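Dehydrogenase (Chromobacterium violaceum, PDB 3Q2I) probably oxidises UDP-N-acetylglucosaminuronic acid with NAD as cofactor, a step toward the diacetamido-dideoxy-mannuronic acid sugar made by its pathway. Local coordinates at residues 26-31 against 302-307; 14-19 against 37-42; 150-155 against 277-282. All blocks are in the same frame, centred on the assembly; numbering follows the deposited sequence.

Contact 1. Residues 26-31 against 302-307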
# COMPACT_ATOMS: atom_id res chain seq x y z
N ASN A 26 29.51 38.25 -1.99
CA ASN A 26 29.43 39.72 -2.02
C ASN A 26 28.64 40.34 -0.86
O ASN A 26 29.05 41.33 -0.22
CB ASN A 26 28.85 40.12 -3.39
CG ASN A 26 28.71 41.60 -3.57
OD1 ASN A 26 29.71 42.33 -3.73
ND2 ASN A 26 27.47 42.06 -3.60
N ASN A 27 27.49 39.76 -0.52
CA ASN A 27 26.67 40.28 0.56
C ASN A 27 27.29 40.06 1.94
O ASN A 27 26.99 40.81 2.87
CB ASN A 27 25.30 39.57 0.63
CG ASN A 27 24.48 39.78 -0.62
OD1 ASN A 27 23.37 40.31 -0.56
ND2 ASN A 27 25.00 39.32 -1.73
N HIS A 28 28.08 39.00 2.08
CA HIS A 28 28.79 38.74 3.32
C HIS A 28 29.95 39.73 3.44
O HIS A 28 30.17 40.29 4.53
CB HIS A 28 29.30 37.30 3.39
CG HIS A 28 28.21 36.28 3.55
ND1 HIS A 28 27.93 35.66 4.76
CD2 HIS A 28 27.34 35.75 2.64
CE1 HIS A 28 26.92 34.81 4.59
NE2 HIS A 28 26.56 34.84 3.32
N PHE A 29 30.68 39.94 2.34
CA PHE A 29 31.74 40.99 2.38
C PHE A 29 31.16 42.34 2.83
O PHE A 29 31.68 43.00 3.75
CB PHE A 29 32.47 41.13 1.03
CG PHE A 29 33.16 39.87 0.53
CD1 PHE A 29 33.56 38.85 1.39
CD2 PHE A 29 33.37 39.69 -0.84
CE1 PHE A 29 34.20 37.72 0.89
CE2 PHE A 29 34.01 38.57 -1.35
CZ PHE A 29 34.42 37.55 -0.48
N GLY A 30 30.08 42.79 2.19
CA GLY A 30 29.42 44.03 2.56
C GLY A 30 29.04 44.04 4.03
O GLY A 30 29.25 45.03 4.75
N ALA A 31 28.46 42.94 4.50
CA ALA A 31 28.03 42.85 5.88
C ALA A 31 29.20 43.01 6.84
O ALA A 31 29.08 43.68 7.88
CB ALA A 31 27.31 41.51 6.14
N PHE A 302 19.14 45.62 6.79
CA PHE A 302 18.34 44.40 6.89
C PHE A 302 19.14 43.34 6.15
O PHE A 302 20.21 43.62 5.59
CB PHE A 302 16.99 44.58 6.19
CG PHE A 302 15.95 45.28 7.03
CD1 PHE A 302 15.30 44.62 8.08
CD2 PHE A 302 15.58 46.60 6.74
CE1 PHE A 302 14.33 45.25 8.83
CE2 PHE A 302 14.61 47.25 7.51
CZ PHE A 302 13.98 46.58 8.55
N GLY A 303 18.61 42.12 6.12
CA GLY A 303 19.32 41.12 5.37
C GLY A 303 20.58 40.74 6.10
O GLY A 303 20.61 40.58 7.32
N HIS A 304 21.63 40.51 5.31
CA HIS A 304 22.86 39.95 5.84
C HIS A 304 23.50 40.78 6.95
O HIS A 304 24.00 40.23 7.93
CB HIS A 304 23.86 39.61 4.76
CG HIS A 304 23.51 38.36 4.00
ND1 HIS A 304 22.48 38.32 3.07
CD2 HIS A 304 24.07 37.13 4.01
CE1 HIS A 304 22.42 37.09 2.56
NE2 HIS A 304 23.35 36.35 3.13
N PRO A 305 23.48 42.11 6.82
CA PRO A 305 24.13 42.88 7.89
C PRO A 305 23.55 42.66 9.29
O PRO A 305 24.31 42.49 10.25
CB PRO A 305 23.99 44.34 7.39
CG PRO A 305 24.05 44.19 5.90
CD PRO A 305 23.20 42.93 5.63
N LEU A 306 22.22 42.63 9.40
CA LEU A 306 21.53 42.35 10.65
C LEU A 306 21.84 40.94 11.11
O LEU A 306 22.06 40.71 12.30
CB LEU A 306 20.04 42.48 10.43
CG LEU A 306 19.20 43.46 11.23
CD1 LEU A 306 17.72 43.31 10.83
CD2 LEU A 306 19.49 43.27 12.72
N TYR A 307 21.85 39.97 10.19
CA TYR A 307 22.17 38.61 10.55
C TYR A 307 23.52 38.58 11.24
O TYR A 307 23.74 37.91 12.26
CB TYR A 307 22.23 37.70 9.30
CG TYR A 307 22.38 36.25 9.69
CD1 TYR A 307 23.63 35.62 9.66
CD2 TYR A 307 21.28 35.56 10.16
CE1 TYR A 307 23.76 34.31 10.09
CE2 TYR A 307 21.42 34.25 10.58
CZ TYR A 307 22.65 33.64 10.54
OH TYR A 307 22.73 32.34 11.02
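His304 sets its imidazole against the flank of helix 25-34, where it meets Asn27, His28 and Ala31. That helix is the first of the Rossmann fold, beginning at Ala25 in what looks like the GxGxxA nucleotide-binding motif with Gly20 and Gly22, and His304 opens helix 304-315, which belongs to the C-terminal part of the chain; Gly303 is its N-cap. The contact therefore joins helices far apart in sequence, beside the NADH that His304 touches.

The imidazoles of His28 and His304 form an edge-to-face pair, centroids 4.7 Å apart and planes at 68°. His304 gives the edge: its CD2 sits 3.5 Å from NE2 of His28, over one face of the His28 ring. Both rings are also tied to the same atom, OE1 of Glu105, which is hydrogen-bonded to NE2 of each, while ND1 of His28 is bonded to the hydroxyl of Tyr308. Held at both nitrogens, the His28 ring has its rotation fixed.

With CG anti to its carbonyl carbon (chi1 -76°), His304 turns one ring face to Asn27, whose CB lies over it in a CH-pi contact, 4.1 Å from the centroid. One turn further along, the methyl of Ala31 rests on the start of the other helix, its CB 3.9 Å from CA of Pro305 and 4.2 Å from Pro305 CG.

Contact 2. Residues 14-19 against 37-42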
# COMPACT_ATOMS: atom_id res chain seq x y z
N ILE A 14 35.88 39.75 16.49
CA ILE A 14 35.64 38.38 16.01
C ILE A 14 36.25 38.13 14.62
O ILE A 14 36.14 38.97 13.72
CB ILE A 14 34.12 38.10 15.90
CG1 ILE A 14 33.38 38.64 17.13
CG2 ILE A 14 33.88 36.59 15.66
CD1 ILE A 14 33.87 38.02 18.46
N ARG A 15 36.87 36.97 14.45
CA ARG A 15 37.57 36.65 13.23
C ARG A 15 36.73 35.69 12.38
O ARG A 15 36.24 34.70 12.92
CB ARG A 15 38.94 36.07 13.57
CG ARG A 15 39.74 37.12 14.36
CD ARG A 15 41.08 36.59 14.78
NE ARG A 15 41.02 35.71 15.94
CZ ARG A 15 42.10 35.33 16.61
NH1 ARG A 15 43.29 35.76 16.24
NH2 ARG A 15 41.99 34.52 17.66
N PHE A 16 36.57 36.04 11.11
CA PHE A 16 35.82 35.21 10.13
C PHE A 16 36.73 34.66 9.04
O PHE A 16 37.67 35.31 8.58
CB PHE A 16 34.74 36.07 9.52
CG PHE A 16 33.59 36.38 10.46
CD1 PHE A 16 32.48 35.54 10.51
CD2 PHE A 16 33.65 37.44 11.35
CE1 PHE A 16 31.44 35.82 11.38
CE2 PHE A 16 32.61 37.74 12.21
CZ PHE A 16 31.51 36.91 12.25
N ALA A 17 36.46 33.43 8.57
CA ALA A 17 37.06 32.96 7.33
C ALA A 17 35.88 32.61 6.42
O ALA A 17 34.75 32.36 6.91
CB ALA A 17 37.92 31.73 7.55
N LEU A 18 36.09 32.70 5.11
CA LEU A 18 35.00 32.40 4.20
C LEU A 18 35.40 31.47 3.06
O LEU A 18 36.48 31.60 2.48
CB LEU A 18 34.36 33.68 3.64
CG LEU A 18 33.28 33.65 2.54
CD1 LEU A 18 32.27 34.73 2.69
CD2 LEU A 18 33.81 33.52 1.11
N VAL A 19 34.56 30.50 2.73
CA VAL A 19 34.86 29.61 1.61
C VAL A 19 33.75 29.67 0.57
O VAL A 19 32.56 29.62 0.92
CB VAL A 19 35.15 28.14 2.08
CG1 VAL A 19 34.02 27.59 2.91
CG2 VAL A 19 35.50 27.25 0.92
N ASP A 37 34.29 47.31 12.96
CA ASP A 37 34.83 47.58 14.30
C ASP A 37 34.75 46.38 15.24
O ASP A 37 35.51 46.31 16.21
CB ASP A 37 34.12 48.77 14.95
CG ASP A 37 34.55 50.11 14.35
OD1 ASP A 37 35.64 50.21 13.74
OD2 ASP A 37 33.78 51.08 14.50
N ARG A 38 33.84 45.44 14.97
CA ARG A 38 33.58 44.28 15.83
C ARG A 38 34.13 43.00 15.20
O ARG A 38 34.30 41.97 15.85
CB ARG A 38 32.09 44.12 16.13
CG ARG A 38 31.53 44.94 17.28
CD ARG A 38 30.13 44.48 17.69
NE ARG A 38 29.17 44.75 16.63
CZ ARG A 38 27.93 44.27 16.55
NH1 ARG A 38 27.19 44.63 15.51
NH2 ARG A 38 27.40 43.47 17.48
N ALA A 39 34.38 43.06 13.90
CA ALA A 39 34.63 41.84 13.13
C ALA A 39 35.63 42.09 12.01
O ALA A 39 35.62 43.15 11.37
CB ALA A 39 33.31 41.35 12.50
N GLU A 40 36.43 41.08 11.71
CA GLU A 40 37.24 41.11 10.50
C GLU A 40 37.26 39.78 9.75
O GLU A 40 37.19 38.70 10.35
CB GLU A 40 38.68 41.50 10.84
CG GLU A 40 39.40 40.46 11.68
CD GLU A 40 40.61 41.04 12.40
OE1 GLU A 40 40.94 40.54 13.50
OE2 GLU A 40 41.23 41.97 11.84
N LEU A 41 37.40 39.89 8.43
CA LEU A 41 37.54 38.74 7.56
C LEU A 41 39.02 38.55 7.25
O LEU A 41 39.63 39.37 6.57
CB LEU A 41 36.72 38.97 6.28
CG LEU A 41 36.80 37.85 5.24
CD1 LEU A 41 36.07 36.60 5.74
CD2 LEU A 41 36.05 38.43 4.04
N ILE A 42 39.60 37.46 7.73
CA ILE A 42 41.04 37.26 7.68
C ILE A 42 41.51 36.22 6.66
O ILE A 42 42.70 36.14 6.36
CB ILE A 42 41.63 36.93 9.08
CG1 ILE A 42 40.83 35.78 9.72
CG2 ILE A 42 41.45 38.13 10.02
CD1 ILE A 42 41.60 34.99 10.78
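Strands 14-19 and 39-45 run side by side in parallel, their short segments 4.7 Å apart at closest approach and turned by -37°, and four backbone hydrogen bonds join them in the alternating pattern of a parallel pair. Ile14 N to Arg38 O opens the series with a more bent bond, 141° at the hydrogen; Glu40 N to Ile14 O, Phe16 N to Glu40 O and Ile42 N to Phe16 O follow, all straighter. Helix 25-34 links the two strands, so this is the first beta-alpha-beta unit of the Rossmann fold.

Ile14, Phe16, Ala39 and Leu41 share one face of the sheet. The Phe16 ring leans over the neighbouring strand, its CE2 3.7 Å from Ala39 CB, and the carbonyl oxygen of Glu40 lies at the ring edge, in its plane. Leu41 carries CG anti to the backbone N (chi1 179°), which brings CD1 back over the first strand: this methyl is 4.0 Å from Phe16 CB and also 4.0 Å from Leu18 CB. Leu32 of helix 25-34 and Tyr308 of helix 304-315 pack against Phe16.

Arg15 and Glu40 project from the other face, side by side and pointing the same way. Glu40 OE1 reaches only the aliphatic part of its neighbour, 3.7 Å from Arg15 CG, and remains 5.4 Å from Arg15 NE. The guanidinium pairs instead with Asp75 in a salt bridge. Next to them Ile42 CD1 touches Arg15 CB at 4.0 Å.

Backbone bonds thus set the alignment of the strands, while the face bearing Phe16 is apolar and packs against these helices. Arg15 and Glu40, opposite in charge but not in contact through their charged atoms, can probably add only a weak attraction, since Arg15 is paired with Asp75.

Contact 3. Residues 150-155 against 277-282; sequences EKRFGR and WEFSEP
The Phe279 ring has the guanidinium of Arg152 on one face, and its edge is turned to Phe153 and, in the ring plane, to CD1 of Trp277. Arg152 lies almost flat there, in a cation-pi stack with planes 24° apart and CZ 4.0 Å from the centroid. The Phe153 ring takes the Phe279 edge on its own face in a T-shaped pair, centroids 5.0 Å apart; CE1 of Phe279 stands over the middle of that face. CE2 of Phe279 also lies over a face of Trp277, toward its rim.

At the guanidinium edge Arg152 NH1 donates to Glu281 O, 3.1 Å away and close to the guanidinium plane. CB of Arg152 touches the Phe279 ring at CE1, 3.6 Å off, and a bend at chi3 (70°) brings the head group back over CG and CD2. NH2 forms a salt bridge with Asp286, whose OD1 is also hydrogen-bonded to Trp277 NE1; stack and bonds together fix the head group, and its charge is probably balanced there. One water bridges the two segments, donating to Arg152 O at 2.7 Å and lying 3.1 Å from Ser280 OG.

Lys151, with positive phi, follows helix 139-149 in a Schellman motif and starts the type I turn through Gly154 that leads to strand 156-164. The arrangement pins this helix-to-strand turn to the end of strand 273-279, within this chain an outermost strand of the mixed sheet in the C-terminal alpha/beta domain.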
# COMPACT_ATOMS: atom_id res chain seq x y z
N GLU A 150 1.65 36.86 20.04
CA GLU A 150 0.58 37.40 20.88
C GLU A 150 -0.74 36.63 20.78
O GLU A 150 -1.69 36.97 21.46
CB GLU A 150 0.35 38.87 20.55
CG GLU A 150 1.61 39.69 20.56
CD GLU A 150 1.68 40.51 21.82
OE1 GLU A 150 1.47 41.74 21.73
OE2 GLU A 150 1.88 39.89 22.90
N LYS A 151 -0.81 35.62 19.91
CA LYS A 151 -2.06 34.90 19.63
C LYS A 151 -3.18 35.77 19.07
O LYS A 151 -4.35 35.55 19.35
CB LYS A 151 -2.52 34.13 20.87
CG LYS A 151 -1.35 33.60 21.66
CD LYS A 151 -1.76 32.60 22.73
CE LYS A 151 -0.66 31.56 22.93
NZ LYS A 151 -1.22 30.17 22.98
N ARG A 152 -2.84 36.74 18.24
CA ARG A 152 -3.86 37.64 17.72
C ARG A 152 -4.87 36.94 16.80
O ARG A 152 -5.99 37.41 16.65
CB ARG A 152 -3.21 38.83 17.03
CG ARG A 152 -2.33 39.66 17.98
CD ARG A 152 -1.90 40.93 17.28
NE ARG A 152 -3.05 41.83 17.12
CZ ARG A 152 -3.03 42.92 16.35
NH1 ARG A 152 -4.12 43.66 16.24
NH2 ARG A 152 -1.95 43.20 15.62
N PHE A 153 -4.47 35.82 16.19
CA PHE A 153 -5.39 35.16 15.26
C PHE A 153 -6.37 34.22 15.97
O PHE A 153 -7.35 33.75 15.39
CB PHE A 153 -4.62 34.33 14.21
CG PHE A 153 -3.81 35.16 13.25
CD1 PHE A 153 -4.35 35.56 12.02
CD2 PHE A 153 -2.49 35.46 13.51
CE1 PHE A 153 -3.60 36.27 11.10
CE2 PHE A 153 -1.74 36.19 12.61
CZ PHE A 153 -2.28 36.60 11.40
N GLY A 154 -6.10 33.89 17.23
CA GLY A 154 -6.74 32.74 17.85
C GLY A 154 -6.37 31.51 17.00
O GLY A 154 -5.26 31.43 16.50
N ARG A 155 -7.29 30.57 16.89
CA ARG A 155 -7.01 29.31 16.17
C ARG A 155 -6.75 29.63 14.70
O ARG A 155 -7.55 30.30 14.08
CB ARG A 155 -8.22 28.38 16.32
CG ARG A 155 -8.00 27.05 15.57
CD ARG A 155 -9.01 25.95 15.88
NE ARG A 155 -8.42 24.65 15.54
CZ ARG A 155 -8.99 23.48 15.75
NH1 ARG A 155 -8.37 22.36 15.39
NH2 ARG A 155 -10.19 23.41 16.33
N TRP A 277 -4.92 43.47 6.88
CA TRP A 277 -4.49 43.43 8.26
C TRP A 277 -5.64 43.67 9.23
O TRP A 277 -5.90 44.81 9.66
CB TRP A 277 -3.32 44.42 8.51
CG TRP A 277 -2.61 44.20 9.84
CD1 TRP A 277 -2.94 44.76 11.04
CD2 TRP A 277 -1.44 43.40 10.08
NE1 TRP A 277 -2.07 44.33 12.02
CE2 TRP A 277 -1.13 43.50 11.45
CE3 TRP A 277 -0.66 42.57 9.27
CZ2 TRP A 277 -0.06 42.81 12.04
CZ3 TRP A 277 0.39 41.88 9.85
CH2 TRP A 277 0.69 42.02 11.21
N GLU A 278 -6.42 42.64 9.51
CA GLU A 278 -7.69 42.80 10.20
C GLU A 278 -7.82 41.87 11.41
O GLU A 278 -7.83 40.64 11.29
CB GLU A 278 -8.87 42.66 9.21
CG GLU A 278 -10.24 42.63 9.87
CD GLU A 278 -11.42 42.91 8.93
OE1 GLU A 278 -12.51 43.25 9.45
OE2 GLU A 278 -11.27 42.80 7.69
N PHE A 279 -7.84 42.46 12.60
CA PHE A 279 -7.92 41.69 13.84
C PHE A 279 -9.13 42.05 14.69
O PHE A 279 -9.64 43.17 14.58
CB PHE A 279 -6.62 41.84 14.63
CG PHE A 279 -5.44 41.16 13.99
CD1 PHE A 279 -5.22 39.81 14.18
CD2 PHE A 279 -4.57 41.88 13.18
CE1 PHE A 279 -4.12 39.19 13.58
CE2 PHE A 279 -3.50 41.28 12.56
CZ PHE A 279 -3.26 39.91 12.79
N SER A 280 -9.59 41.12 15.52
CA SER A 280 -10.79 41.34 16.31
C SER A 280 -10.55 42.40 17.39
O SER A 280 -11.50 43.10 17.75
CB SER A 280 -11.36 40.07 16.94
OG SER A 280 -10.51 39.55 17.95
N GLU A 281 -9.32 42.49 17.89
CA GLU A 281 -8.90 43.60 18.75
C GLU A 281 -7.58 44.28 18.37
O GLU A 281 -6.58 43.63 18.07
CB GLU A 281 -8.87 43.17 20.21
CG GLU A 281 -8.73 41.68 20.41
CD GLU A 281 -9.46 41.24 21.64
OE1 GLU A 281 -10.20 40.23 21.58
OE2 GLU A 281 -9.30 41.93 22.67
N PRO A 282 -7.58 45.63 18.40
CA PRO A 282 -6.42 46.41 17.99
C PRO A 282 -5.25 46.12 18.93
O PRO A 282 -5.47 45.54 19.98
CB PRO A 282 -6.91 47.85 18.15
CG PRO A 282 -7.93 47.75 19.25
CD PRO A 282 -8.66 46.49 18.90
O HOH W 1 -7.46 39.38 17.82

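How the contacts relate
Contacts 1 and 2 share the first beta-alpha-beta unit of the Rossmann fold: helix 25-34, which contact 1 joins to helix 304-315, connects the two strands of contact 2. They touch directly, Phe29 packing on Leu18 and Leu41. Contact 1 is the buried one, built from imidazoles and a shared carboxylate beside the cofactor; contact 2 is partly buried and rests on backbone bonding with an apolar face. Contact 3 stands apart, its centre about 33 Å from that of contact 1 and about 43 Å from that of contact 2. At the periphery of the C-terminal domain, it combines aromatic rings with a stacked arginine and a bridging water.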